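Local coordinates for protein streptomycin 3''-adenylyltransferase (Enterococcus faecalis, PDB 6SXJ) that confers spectinomycin resistance by transferring AMP from ATP to the 9-hydroxyl of the antibiotic, releasing diphosphate, at residues L6-V15 against I72-R83. Numbering follows the deposited sequence.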
loop_
_atom_site.group_PDB
_atom_site.type_symbol
_atom_site.label_atom_id
_atom_site.label_comp_id
_atom_site.label_asym_id
_atom_site.label_seq_id
_atom_site.Cartn_x
_atom_site.Cartn_y
_atom_site.Cartn_z
ATOM N N LEU A 6 -7.038 -19.684 9.697
ATOM C CA LEU A 6 -5.708 -19.687 9.092
ATOM C C LEU A 6 -4.747 -18.805 9.888
ATOM O O LEU A 6 -5.126 -17.783 10.471
ATOM C CB LEU A 6 -5.771 -19.217 7.637
ATOM C CG LEU A 6 -5.908 -20.302 6.563
ATOM C CD1 LEU A 6 -5.740 -19.689 5.173
ATOM C CD2 LEU A 6 -4.909 -21.430 6.753
ATOM N N ASN A 7 -3.484 -19.208 9.892
ATOM C CA ASN A 7 -2.440 -18.506 10.625
ATOM C C ASN A 7 -1.666 -17.570 9.693
ATOM O O ASN A 7 -1.752 -17.636 8.464
ATOM C CB ASN A 7 -1.453 -19.502 11.269
ATOM C CG ASN A 7 -0.832 -20.404 10.231
ATOM O OD1 ASN A 7 -1.385 -20.472 9.161
ATOM N ND2 ASN A 7 0.293 -21.069 10.507
ATOM N N THR A 8 -0.838 -16.721 10.291
ATOM C CA THR A 8 0.008 -15.873 9.463
ATOM C C THR A 8 0.883 -16.712 8.532
ATOM O O THR A 8 1.135 -16.329 7.381
ATOM C CB THR A 8 0.879 -14.977 10.337
ATOM O OG1 THR A 8 0.078 -14.051 11.086
ATOM C CG2 THR A 8 1.863 -14.201 9.465
ATOM N N TYR A 9 1.353 -17.864 9.018
ATOM C CA TYR A 9 2.289 -18.672 8.248
ATOM C C TYR A 9 1.594 -19.351 7.078
ATOM O O TYR A 9 2.158 -19.425 5.979
ATOM C CB TYR A 9 2.962 -19.713 9.151
ATOM C CG TYR A 9 3.798 -20.705 8.374
ATOM C CD1 TYR A 9 5.132 -20.437 8.065
ATOM C CD2 TYR A 9 3.254 -21.906 7.934
ATOM C CE1 TYR A 9 5.896 -21.341 7.340
ATOM C CE2 TYR A 9 4.014 -22.822 7.212
ATOM C CZ TYR A 9 5.334 -22.532 6.922
ATOM O OH TYR A 9 6.082 -23.430 6.202
ATOM N N GLU A 10 0.373 -19.856 7.281
ATOM C CA GLU A 10 -0.336 -20.474 6.161
ATOM C C GLU A 10 -0.801 -19.412 5.162
ATOM O O GLU A 10 -0.838 -19.664 3.952
ATOM C CB GLU A 10 -1.541 -21.289 6.644
ATOM C CG GLU A 10 -1.254 -22.588 7.399
ATOM C CD GLU A 10 -2.470 -23.047 8.221
ATOM O OE1 GLU A 10 -3.059 -22.221 8.955
ATOM O OE2 GLU A 10 -2.844 -24.235 8.129
ATOM N N GLN A 11 -1.191 -18.232 5.654
ATOM C CA GLN A 11 -1.558 -17.131 4.762
ATOM C C GLN A 11 -0.465 -16.898 3.731
ATOM O O GLN A 11 -0.701 -16.967 2.521
ATOM C CB GLN A 11 -1.801 -15.851 5.563
ATOM C CG GLN A 11 -3.172 -15.759 6.205
ATOM C CD GLN A 11 -3.591 -14.344 6.451
ATOM O OE1 GLN A 11 -3.232 -13.756 7.475
ATOM N NE2 GLN A 11 -4.369 -13.767 5.503
ATOM N N ILE A 12 0.765 -16.676 4.208
ATOM C CA ILE A 12 1.874 -16.410 3.298
ATOM C C ILE A 12 2.142 -17.612 2.409
ATOM O O ILE A 12 2.406 -17.468 1.208
ATOM C CB ILE A 12 3.129 -16.004 4.082
ATOM C CG1 ILE A 12 2.834 -14.775 4.930
ATOM C CG2 ILE A 12 4.277 -15.730 3.131
ATOM C CD1 ILE A 12 4.015 -14.322 5.756
ATOM N N ASN A 13 2.074 -18.814 2.974
ATOM C CA ASN A 13 2.439 -19.998 2.206
ATOM C C ASN A 13 1.431 -20.281 1.101
ATOM O O ASN A 13 1.813 -20.673 -0.007
ATOM C CB ASN A 13 2.560 -21.204 3.132
ATOM C CG ASN A 13 3.449 -22.275 2.561
ATOM O OD1 ASN A 13 2.978 -23.352 2.192
ATOM N ND2 ASN A 13 4.748 -21.984 2.472
ATOM N N LYS A 14 0.138 -20.107 1.385
ATOM C CA LYS A 14 -0.875 -20.300 0.352
ATOM C C LYS A 14 -0.712 -19.286 -0.778
ATOM O O LYS A 14 -0.914 -19.619 -1.948
ATOM C CB LYS A 14 -2.274 -20.198 0.961
ATOM C CG LYS A 14 -2.971 -21.538 1.143
ATOM C CD LYS A 14 -3.775 -21.595 2.429
ATOM C CE LYS A 14 -4.250 -23.003 2.762
ATOM N NZ LYS A 14 -5.096 -23.591 1.644
ATOM N N VAL A 15 -0.328 -18.051 -0.450
ATOM C CA VAL A 15 -0.101 -17.052 -1.494
ATOM C C VAL A 15 1.040 -17.488 -2.403
ATOM O O VAL A 15 0.956 -17.360 -3.631
ATOM C CB VAL A 15 0.176 -15.669 -0.873
ATOM C CG1 VAL A 15 0.644 -14.679 -1.956
ATOM C CG2 VAL A 15 -1.070 -15.140 -0.159
ATOM N N ILE A 72 -8.517 -16.585 1.535
ATOM C CA ILE A 72 -7.445 -16.633 2.517
ATOM C C ILE A 72 -7.031 -15.244 2.967
ATOM O O ILE A 72 -6.040 -15.100 3.691
ATOM C CB ILE A 72 -6.239 -17.413 1.978
ATOM C CG1 ILE A 72 -5.691 -16.758 0.715
ATOM C CG2 ILE A 72 -6.632 -18.844 1.662
ATOM C CD1 ILE A 72 -4.253 -17.148 0.417
ATOM N N SER A 73 -7.752 -14.211 2.551
ATOM C CA SER A 73 -7.463 -12.852 2.968
ATOM C C SER A 73 -8.562 -12.372 3.900
ATOM O O SER A 73 -9.726 -12.744 3.736
ATOM C CB SER A 73 -7.352 -11.917 1.752
ATOM O OG SER A 73 -7.513 -10.558 2.106
ATOM N N LYS A 74 -8.191 -11.511 4.846
ATOM C CA LYS A 74 -9.174 -10.906 5.728
ATOM C C LYS A 74 -10.183 -10.109 4.906
ATOM O O LYS A 74 -9.842 -9.506 3.886
ATOM C CB LYS A 74 -8.491 -9.984 6.735
ATOM C CG LYS A 74 -9.419 -9.372 7.776
ATOM C CD LYS A 74 -8.751 -8.174 8.453
ATOM C CE LYS A 74 -9.597 -7.621 9.603
ATOM N NZ LYS A 74 -8.999 -7.901 10.947
ATOM N N LYS A 75 -11.431 -10.094 5.366
ATOM C CA LYS A 75 -12.464 -9.238 4.802
ATOM C C LYS A 75 -12.747 -8.095 5.764
ATOM O O LYS A 75 -12.712 -8.277 6.989
ATOM C CB LYS A 75 -13.744 -10.018 4.513
ATOM C CG LYS A 75 -13.736 -10.698 3.148
ATOM C CD LYS A 75 -13.105 -12.080 3.247
ATOM C CE LYS A 75 -12.821 -12.665 1.872
ATOM N NZ LYS A 75 -11.645 -12.018 1.232
ATOM N N ILE A 76 -13.026 -6.921 5.192
ATOM C CA ILE A 76 -13.184 -5.707 5.978
ATOM C C ILE A 76 -14.232 -5.914 7.055
ATOM O O ILE A 76 -15.241 -6.600 6.855
ATOM C CB ILE A 76 -13.563 -4.522 5.069
ATOM C CG1 ILE A 76 -12.356 -4.082 4.238
ATOM C CG2 ILE A 76 -14.103 -3.369 5.906
ATOM C CD1 ILE A 76 -12.732 -3.500 2.880
ATOM N N GLY A 77 -13.983 -5.324 8.220
ATOM C CA GLY A 77 -14.940 -5.360 9.310
ATOM C C GLY A 77 -15.329 -6.753 9.771
ATOM O O GLY A 77 -16.267 -6.927 10.563
ATOM N N ASP A 78 -14.651 -7.771 9.248
ATOM C CA ASP A 78 -14.757 -9.091 9.863
ATOM C C ASP A 78 -13.929 -9.135 11.139
ATOM O O ASP A 78 -12.846 -8.559 11.217
ATOM C CB ASP A 78 -14.377 -10.205 8.874
ATOM C CG ASP A 78 -12.896 -10.531 8.813
ATOM O OD1 ASP A 78 -12.563 -11.491 8.074
ATOM O OD2 ASP A 78 -12.066 -9.871 9.463
ATOM N N LYS A 79 -14.507 -9.708 12.193
ATOM C CA LYS A 79 -13.821 -9.743 13.478
ATOM C C LYS A 79 -12.855 -10.912 13.585
ATOM O O LYS A 79 -12.486 -11.314 14.697
ATOM C CB LYS A 79 -14.847 -9.773 14.612
ATOM C CG LYS A 79 -15.598 -8.448 14.763
ATOM C CD LYS A 79 -16.876 -8.594 15.569
ATOM C CE LYS A 79 -16.975 -7.514 16.634
ATOM N NZ LYS A 79 -17.613 -8.024 17.881
ATOM N N SER A 80 -12.427 -11.441 12.446
ATOM C CA SER A 80 -11.519 -12.575 12.414
ATOM C C SER A 80 -10.141 -12.142 12.918
ATOM O O SER A 80 -9.931 -11.014 13.376
ATOM C CB SER A 80 -11.442 -13.153 11.004
ATOM O OG SER A 80 -12.625 -13.859 10.666
ATOM N N ASN A 81 -9.183 -13.059 12.833
ATOM C CA ASN A 81 -7.791 -12.781 13.159
ATOM C C ASN A 81 -6.900 -12.800 11.926
ATOM O O ASN A 81 -5.684 -12.612 12.046
ATOM C CB ASN A 81 -7.278 -13.797 14.187
ATOM C CG ASN A 81 -8.188 -13.906 15.401
ATOM O OD1 ASN A 81 -7.910 -13.332 16.454
ATOM N ND2 ASN A 81 -9.285 -14.641 15.256
ATOM N N LEU A 82 -7.469 -13.039 10.748
ATOM C CA LEU A 82 -6.691 -13.016 9.521
ATOM C C LEU A 82 -6.097 -11.627 9.292
ATOM O O LEU A 82 -6.502 -10.636 9.903
ATOM C CB LEU A 82 -7.566 -13.393 8.333
ATOM C CG LEU A 82 -7.787 -14.857 7.970
ATOM C CD1 LEU A 82 -8.755 -14.886 6.762
ATOM C CD2 LEU A 82 -6.503 -15.567 7.649
ATOM N N ARG A 83 -5.117 -11.567 8.400
ATOM C CA ARG A 83 -4.542 -10.305 7.959
ATOM C C ARG A 83 -5.059 -9.955 6.566
ATOM O O ARG A 83 -5.451 -10.833 5.795
ATOM C CB ARG A 83 -3.015 -10.384 7.936
ATOM C CG ARG A 83 -2.404 -11.006 9.201
ATOM C CD ARG A 83 -0.914 -11.251 9.034
ATOM N NE ARG A 83 -0.257 -11.635 10.284
ATOM C CZ ARG A 83 0.268 -10.774 11.150
ATOM N NH1 ARG A 83 0.208 -9.474 10.912
ATOM N NH2 ARG A 83 0.854 -11.220 12.255
#
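Q11 reaches out from the first turn of helix 8-23 and plugs its amide into the backbone of the loop 72-83, meeting it with both of its polar atoms. Q11 OE1 accepts from R83 N at 3.0 Å, while Q11 NE2 donates to R83 O at 3.1 Å, nearly straight and in the plane of the amide. The second proton of Q11 NE2 goes to I72 O at 2.8 Å, a more bent bond, although it meets that oxygen in the carbonyl plane. Three bonds thus fix the rotation of a buried amide. R83 O has a second donor, K74 N, which arrives from the opposite face of its plane and ties the two ends of the loop together.

The side chain of R83 makes the other polar link. Extended from CG to NE, it lays the edge of its guanidinium against T8: R83 NE donates to T8 OG1 at 2.6 Å, in plane and at 168°, and R83 NH2 adds a weak bond to the same oxygen. NH1 turns to the carbonyls of K42 and S45, so the arginine joins three parts of the chain.

The contact belongs to the nucleotidyltransferase domain: helix 8-23 packs on the mixed sheet through strands 47-53 and 85-91, and the loop leads from helix 59-69 into strand 85-91. N7 and E10 appear to form a capping box at the start of the first helix, though the placement of N7 OD1 is uncertain.

Apolar contacts flank the polar ones. L82 CD2 lies 3.4 Å from Q11 CD and also touches L6 CB. I72 packs separately, carrying CG1 between its backbone N and carbonyl carbon (chi1 60°), which sends I72 CD1 to K14 CB and V15 CG2, at 3.7 and 3.8 Å, while I72 CG2 meets L6 CD1.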